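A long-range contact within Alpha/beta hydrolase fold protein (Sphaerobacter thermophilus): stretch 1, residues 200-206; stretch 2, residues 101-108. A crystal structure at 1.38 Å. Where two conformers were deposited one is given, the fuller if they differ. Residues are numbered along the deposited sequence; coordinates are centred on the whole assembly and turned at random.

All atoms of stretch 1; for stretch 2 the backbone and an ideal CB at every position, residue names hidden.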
# COMPACT_ATOMS: atom_id res chain seq x y z
N ALA A 200 18.65 -7.30 1.06
CA ALA A 200 19.59 -7.21 -0.05
C ALA A 200 19.00 -6.38 -1.18
O ALA A 200 19.67 -5.49 -1.72
CB ALA A 200 19.95 -8.59 -0.55
N ARG A 201 17.75 -6.64 -1.52
CA ARG A 201 17.09 -5.91 -2.60
C ARG A 201 16.84 -4.45 -2.26
O ARG A 201 17.10 -3.56 -3.06
CB ARG A 201 15.77 -6.56 -2.96
CG ARG A 201 15.92 -7.97 -3.47
CD ARG A 201 14.63 -8.41 -4.13
NE ARG A 201 14.46 -7.73 -5.41
CZ ARG A 201 13.28 -7.50 -5.97
NH1 ARG A 201 12.17 -7.89 -5.36
NH2 ARG A 201 13.20 -6.89 -7.15
N PHE A 202 16.32 -4.19 -1.06
CA PHE A 202 15.98 -2.83 -0.70
C PHE A 202 17.23 -1.97 -0.49
O PHE A 202 17.19 -0.76 -0.74
CB PHE A 202 15.03 -2.78 0.51
CG PHE A 202 13.65 -3.36 0.24
CD1 PHE A 202 13.27 -3.78 -1.04
CD2 PHE A 202 12.72 -3.44 1.27
CE1 PHE A 202 12.00 -4.30 -1.27
CE2 PHE A 202 11.45 -3.95 1.04
CZ PHE A 202 11.09 -4.37 -0.22
N ALA A 203 18.33 -2.57 -0.05
CA ALA A 203 19.58 -1.81 0.07
C ALA A 203 20.08 -1.32 -1.28
O ALA A 203 20.90 -0.40 -1.34
CB ALA A 203 20.63 -2.65 0.76
N SER A 204 19.56 -1.90 -2.36
CA SER A 204 19.97 -1.55 -3.72
C SER A 204 19.15 -0.40 -4.31
O SER A 204 19.44 0.07 -5.42
CB SER A 204 19.88 -2.78 -4.64
OG SER A 204 18.55 -3.02 -5.07
N ILE A 205 18.14 0.05 -3.58
CA ILE A 205 17.34 1.17 -4.01
C ILE A 205 18.15 2.44 -3.77
O ILE A 205 18.53 2.74 -2.64
CB ILE A 205 16.01 1.25 -3.25
CG1 ILE A 205 15.13 0.03 -3.58
CG2 ILE A 205 15.28 2.55 -3.58
CD1 ILE A 205 13.95 -0.15 -2.62
N SER A 206 18.42 3.18 -4.83
CA SER A 206 19.30 4.33 -4.73
C SER A 206 18.57 5.67 -4.72
O SER A 206 19.18 6.70 -4.45
CB SER A 206 20.34 4.30 -5.86
OG SER A 206 19.69 4.28 -7.11
N UNK A 101 5.38 -1.02 -3.78
CA UNK A 101 6.17 0.08 -4.33
C UNK A 101 7.66 -0.15 -4.15
O UNK A 101 8.45 0.15 -5.07
CB UNK A 101 5.77 1.40 -3.67
N UNK A 102 8.06 -0.65 -2.98
CA UNK A 102 9.46 -0.97 -2.72
C UNK A 102 9.95 -2.09 -3.64
O UNK A 102 11.04 -2.01 -4.20
CB UNK A 102 9.65 -1.37 -1.26
N UNK A 103 9.14 -3.14 -3.80
CA UNK A 103 9.48 -4.20 -4.74
C UNK A 103 9.63 -3.65 -6.15
O UNK A 103 10.55 -4.03 -6.88
CB UNK A 103 8.42 -5.30 -4.71
N UNK A 104 8.73 -2.75 -6.55
CA UNK A 104 8.77 -2.18 -7.89
C UNK A 104 10.05 -1.35 -8.08
O UNK A 104 10.70 -1.42 -9.13
CB UNK A 104 7.53 -1.32 -8.14
N UNK A 105 10.40 -0.58 -7.07
CA UNK A 105 11.62 0.23 -7.11
C UNK A 105 12.85 -0.67 -7.23
O UNK A 105 13.75 -0.40 -8.03
CB UNK A 105 11.72 1.11 -5.86
N UNK A 106 12.88 -1.74 -6.44
CA UNK A 106 14.01 -2.66 -6.46
C UNK A 106 14.10 -3.39 -7.80
O UNK A 106 15.18 -3.81 -8.21
CB UNK A 106 13.89 -3.67 -5.32
N UNK A 107 12.96 -3.53 -8.48
CA UNK A 107 12.91 -4.22 -9.76
C UNK A 107 13.29 -3.32 -10.92
O UNK A 107 13.38 -3.78 -12.05
CB UNK A 107 11.51 -4.79 -9.99
N UNK A 108 13.50 -2.04 -10.64
CA UNK A 108 13.95 -1.12 -11.67
C UNK A 108 12.90 -0.28 -12.38
O UNK A 108 13.19 0.31 -13.42
CB UNK A 108 14.70 -1.93 -12.73

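Stretch 2 runs as a helix past the end of another, and stretch 1 offers it three side chains: the ring of Phe202, the branched Ile205 and the guanidinium of Arg201. At position 101 the ideal CB has nothing of stretch 1 within 5.5 Å, so the contact sets no preference; the residue is Ser101, whose OG is hydrogen-bonded elsewhere in the structure.

Position 102 points its CA-to-CB bond toward stretch 1, and its ideal CB lies 3.5 Å from Phe202 CZ, with Ile205 CD1 4.7 Å away. An apolar side chain is called for, and leucine, isoleucine, methionine or alanine could all be considered. It is Leu102. Its CB sits over a face of the Phe202 ring in a CH-pi contact, 3.9 Å from the centroid, while its CD2 reaches to 4.0 Å from Ile205 CD1.

At 103 the CA-to-CB bond points away, yet Arg201 NH1 is 4.6 Å from the ideal CB and Phe202 CE1 5.1 Å. A long aliphatic side chain could turn back to cover both; an acidic one could meet the charge of Arg201 but would suit the ring less well. The deposited Leu103, with chi1 m and chi2 t, brings CD2 to 3.5 Å from Arg201 NH1 and 4.1 Å from Phe202 CE1.

Position 104 points away and meets nothing of stretch 1; it is Ala104.

Position 105 points toward Ile205, whose CD1 is 4.1 Å from the ideal CB. Alanine or another apolar residue would suit. Ala105 makes this contact with its methyl alone.

Position 106 is the most hemmed in: its ideal CB has Arg201 NH2 at 3.8 Å and both Ile205 CG1 and Phe202 CD1 at 4.3 Å. Such surroundings favour a small residue such as alanine, serine or glycine, with a methyl giving apolar contact to Ile205 and Phe202. The methyl of Ala106 lies over one face of the guanidinium and at the edge of the Phe202 ring. Its carbonyl O accepts from two waters, one bound to Arg201 NE and the other to Ser204 OG, so that solvent links this backbone carbonyl to two side chains of stretch 1.

At 107 the bond points sideways, and Arg201 NH2, 3.9 Å from the ideal CB, offers a donor. Serine, threonine, asparagine or an acid could answer it. Ser107 OG accepts from Arg201 NH2 at 3.0 Å, near the guanidinium plane, and donates to Leu103 O at 2.8 Å.

Position 108 has phi 97° and closes a Schellman motif; a CB would be jammed against the preceding carbonyl O, so glycine is expected, and Gly108 is found.

Stretch 2 101-108: SLLAAASG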
# COMPACT_ATOMS: atom_id res chain seq x y z
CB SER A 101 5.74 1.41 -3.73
OG SER A 101 4.38 1.68 -4.01
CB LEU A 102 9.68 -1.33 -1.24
CG LEU A 102 9.55 -0.16 -0.27
CD1 LEU A 102 9.17 -0.63 1.13
CD2 LEU A 102 10.86 0.64 -0.22
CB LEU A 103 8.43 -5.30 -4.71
CG LEU A 103 8.34 -6.10 -3.40
CD1 LEU A 103 7.11 -6.99 -3.48
CD2 LEU A 103 9.59 -6.92 -3.23
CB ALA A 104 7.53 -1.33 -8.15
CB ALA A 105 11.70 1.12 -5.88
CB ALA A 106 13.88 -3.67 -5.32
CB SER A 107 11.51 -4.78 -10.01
OG SER A 107 11.16 -5.75 -9.03
O HOH W 1 16.76 -6.24 -6.85
O HOH W 2 17.91 -2.38 -7.61
O HOH W 3 9.80 -8.12 -6.91
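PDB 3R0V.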